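Putative oxidoreductase (Thermus thermophilus, PDB 2ISM) is a putative oxidoreductase of the glucose/sorbosone dehydrogenase family, built as a six-bladed beta-propeller that carries a calcium ion. Local coordinates at residues B[37-42]-B[84-89]. Numbering follows the deposited sequence.
Sequences AFLPDG and PRFPQE
Leu39 and Pro40 meet the CD2, CE2 and CZ atoms of the Phe86 ring, joining the first hairpin turn of the propeller blade 33-66 to the loop between strands 77-82 and 92-98 of the next blade. Phe86 has its CG anti to the backbone N (chi1 -175°) and beside its carbonyl carbon, which brings the ring toward segment 37-42 with one face under Pro87. Leu39 sends in one branch: with CG anti to its carbonyl carbon (chi1 -65°), CD2 approaches CE2 of Phe86 to 3.5 Å and lies almost as near CZ, at an oblique slant to the ring. Contacts with Leu45, Leu55 and Leu82 place the buried Leu39 between its own blade and strand 77-82.

Pro40 meets the ring at its edge, with CD close to the ring plane and 3.7 Å from CE2 of Phe86. Its CG then passes Pro87, whose CD is 4.1 Å away. Proline fits the second place of the type I turn from Leu39 to Gly42, where phi is near -54° and no N-H is needed; the turn is closed by Gly42 N to Leu39 O at 2.9 Å. Pro87, joined to Phe86 by a cis peptide bond, lays its CB 3.9 Å above the centre of one face of the ring. His112 adds an edge-to-face ring contact.

No hydrogen bond or salt bridge spans the two segments, and the Arg85-Glu89 salt bridge stays within its own loop. The join between neighbouring blades here therefore rests on van der Waals contact and shape fit, with a leucine branch, two rigid prolines and an aromatic ring in place of directional bonds.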
ATOM      1  N   ALA B  37       2.163 -19.037  -3.513  1.00 13.77           N
ATOM      2  CA  ALA B  37       3.607 -18.855  -3.630  1.00 16.61           C
ATOM      3  C   ALA B  37       3.817 -18.127  -4.949  1.00 14.78           C
ATOM      4  O   ALA B  37       3.300 -18.545  -5.981  1.00 19.20           O
ATOM      5  CB  ALA B  37       4.325 -20.200  -3.649  1.00 17.52           C
ATOM      6  N   PHE B  38       4.568 -17.033  -4.912  1.00 15.42           N
ATOM      7  CA  PHE B  38       4.815 -16.241  -6.108  1.00 16.38           C
ATOM      8  C   PHE B  38       6.181 -16.558  -6.696  1.00 17.93           C
ATOM      9  O   PHE B  38       7.208 -16.335  -6.059  1.00 18.52           O
ATOM     10  CB  PHE B  38       4.713 -14.753  -5.759  1.00 17.92           C
ATOM     11  CG  PHE B  38       3.370 -14.355  -5.202  1.00 22.48           C
ATOM     12  CD1 PHE B  38       2.317 -14.031  -6.052  1.00 27.60           C
ATOM     13  CD2 PHE B  38       3.150 -14.337  -3.826  1.00 23.74           C
ATOM     14  CE1 PHE B  38       1.061 -13.697  -5.542  1.00 22.34           C
ATOM     15  CE2 PHE B  38       1.897 -14.007  -3.307  1.00 20.61           C
ATOM     16  CZ  PHE B  38       0.852 -13.685  -4.169  1.00 25.58           C
ATOM     17  N   LEU B  39       6.183 -17.095  -7.911  1.00 17.47           N
ATOM     18  CA  LEU B  39       7.424 -17.445  -8.586  1.00 23.12           C
ATOM     19  C   LEU B  39       8.087 -16.188  -9.125  1.00 24.84           C
ATOM     20  O   LEU B  39       7.414 -15.274  -9.595  1.00 19.01           O
ATOM     21  CB  LEU B  39       7.148 -18.410  -9.740  1.00 20.59           C
ATOM     22  CG  LEU B  39       6.599 -19.786  -9.350  1.00 26.52           C
ATOM     23  CD1 LEU B  39       6.169 -20.544 -10.596  1.00 29.33           C
ATOM     24  CD2 LEU B  39       7.657 -20.559  -8.586  1.00 15.54           C
ATOM     25  N   PRO B  40       9.426 -16.132  -9.069  1.00 28.90           N
ATOM     26  CA  PRO B  40      10.170 -14.967  -9.560  1.00 31.43           C
ATOM     27  C   PRO B  40       9.847 -14.573 -11.005  1.00 31.42           C
ATOM     28  O   PRO B  40       9.894 -13.394 -11.357  1.00 29.52           O
ATOM     29  CB  PRO B  40      11.631 -15.385  -9.370  1.00 31.25           C
ATOM     30  CG  PRO B  40      11.581 -16.889  -9.437  1.00 36.48           C
ATOM     31  CD  PRO B  40      10.342 -17.201  -8.638  1.00 27.76           C
ATOM     32  N   ASP B  41       9.503 -15.555 -11.833  1.00 34.02           N
ATOM     33  CA  ASP B  41       9.185 -15.285 -13.232  1.00 39.03           C
ATOM     34  C   ASP B  41       7.749 -14.834 -13.479  1.00 37.38           C
ATOM     35  O   ASP B  41       7.333 -14.685 -14.625  1.00 41.15           O
ATOM     36  CB  ASP B  41       9.482 -16.520 -14.084  1.00 45.31           C
ATOM     37  CG  ASP B  41       8.955 -17.793 -13.463  1.00 52.85           C
ATOM     38  OD1 ASP B  41       9.536 -18.246 -12.452  1.00 56.70           O
ATOM     39  OD2 ASP B  41       7.955 -18.335 -13.978  1.00 57.14           O
ATOM     40  N   GLY B  42       6.991 -14.617 -12.408  1.00 34.39           N
ATOM     41  CA  GLY B  42       5.618 -14.171 -12.566  1.00 31.54           C
ATOM     42  C   GLY B  42       4.556 -15.218 -12.271  1.00 30.92           C
ATOM     43  O   GLY B  42       3.432 -14.877 -11.905  1.00 30.52           O
ATOM     44  N   PRO B  84      14.115 -19.714   0.392  1.00 14.49           N
ATOM     45  CA  PRO B  84      14.547 -18.311   0.362  1.00 16.38           C
ATOM     46  C   PRO B  84      15.433 -17.947  -0.833  1.00 21.01           C
ATOM     47  O   PRO B  84      15.390 -16.815  -1.320  1.00 20.08           O
ATOM     48  CB  PRO B  84      15.280 -18.151   1.692  1.00 18.98           C
ATOM     49  CG  PRO B  84      14.508 -19.052   2.590  1.00 17.88           C
ATOM     50  CD  PRO B  84      14.332 -20.295   1.727  1.00 10.23           C
ATOM     51  N   ARG B  85      16.233 -18.902  -1.299  1.00 21.02           N
ATOM     52  CA  ARG B  85      17.126 -18.668  -2.434  1.00 21.92           C
ATOM     53  C   ARG B  85      16.635 -19.320  -3.728  1.00 20.36           C
ATOM     54  O   ARG B  85      17.428 -19.689  -4.595  1.00 22.36           O
ATOM     55  CB  ARG B  85      18.539 -19.159  -2.099  1.00 23.28           C
ATOM     56  CG  ARG B  85      19.144 -18.463  -0.883  1.00 29.22           C
ATOM     57  CD  ARG B  85      20.648 -18.679  -0.778  1.00 34.52           C
ATOM     58  NE  ARG B  85      21.013 -20.071  -0.526  1.00 38.02           N
ATOM     59  CZ  ARG B  85      20.698 -20.739   0.581  1.00 41.96           C
ATOM     60  NH1 ARG B  85      20.006 -20.146   1.544  1.00 42.08           N
ATOM     61  NH2 ARG B  85      21.084 -21.999   0.728  1.00 35.45           N
ATOM     62  N   PHE B  86      15.321 -19.456  -3.846  1.00 19.63           N
ATOM     63  CA  PHE B  86      14.689 -20.037  -5.031  1.00 19.65           C
ATOM     64  C   PHE B  86      14.946 -19.081  -6.200  1.00 23.16           C
ATOM     65  O   PHE B  86      14.851 -17.867  -6.038  1.00 21.02           O
ATOM     66  CB  PHE B  86      13.183 -20.157  -4.772  1.00 20.35           C
ATOM     67  CG  PHE B  86      12.422 -20.850  -5.862  1.00 19.14           C
ATOM     68  CD1 PHE B  86      12.281 -22.235  -5.858  1.00 24.02           C
ATOM     69  CD2 PHE B  86      11.831 -20.118  -6.885  1.00 22.45           C
ATOM     70  CE1 PHE B  86      11.558 -22.883  -6.860  1.00 18.31           C
ATOM     71  CE2 PHE B  86      11.107 -20.757  -7.893  1.00 20.64           C
ATOM     72  CZ  PHE B  86      10.971 -22.143  -7.879  1.00 18.14           C
ATOM     73  N   PRO B  87      15.262 -19.606  -7.406  1.00 21.91           N
ATOM     74  CA  PRO B  87      15.416 -21.012  -7.784  1.00 25.58           C
ATOM     75  C   PRO B  87      16.839 -21.585  -7.704  1.00 26.90           C
ATOM     76  O   PRO B  87      17.049 -22.747  -8.058  1.00 26.72           O
ATOM     77  CB  PRO B  87      14.877 -21.023  -9.211  1.00 24.66           C
ATOM     78  CG  PRO B  87      15.403 -19.738  -9.743  1.00 23.45           C
ATOM     79  CD  PRO B  87      15.153 -18.757  -8.603  1.00 25.19           C
ATOM     80  N   GLN B  88      17.811 -20.786  -7.258  1.00 26.23           N
ATOM     81  CA  GLN B  88      19.185 -21.283  -7.127  1.00 31.40           C
ATOM     82  C   GLN B  88      19.116 -22.569  -6.318  1.00 28.61           C
ATOM     83  O   GLN B  88      19.811 -23.542  -6.601  1.00 24.46           O
ATOM     84  CB  GLN B  88      20.083 -20.271  -6.410  1.00 36.50           C
ATOM     85  CG  GLN B  88      21.021 -20.912  -5.383  1.00 48.92           C
ATOM     86  CD  GLN B  88      22.387 -20.259  -5.326  1.00 55.89           C
ATOM     87  OE1 GLN B  88      22.956 -20.078  -4.249  1.00 61.56           O
ATOM     88  NE2 GLN B  88      22.927 -19.917  -6.490  1.00 60.97           N
ATOM     89  N   GLU B  89      18.293 -22.538  -5.277  1.00 26.00           N
ATOM     90  CA  GLU B  89      18.045 -23.702  -4.440  1.00 24.79           C
ATOM     91  C   GLU B  89      16.629 -23.983  -4.930  1.00 22.30           C
ATOM     92  O   GLU B  89      15.671 -23.387  -4.445  1.00 18.76           O
ATOM     93  CB  GLU B  89      18.045 -23.317  -2.959  1.00 25.76           C
ATOM     94  CG  GLU B  89      19.371 -22.750  -2.458  1.00 31.02           C
ATOM     95  CD  GLU B  89      20.445 -23.811  -2.276  1.00 36.94           C
ATOM     96  OE1 GLU B  89      20.219 -24.976  -2.669  1.00 34.67           O
ATOM     97  OE2 GLU B  89      21.522 -23.473  -1.739  1.00 39.55           O
TER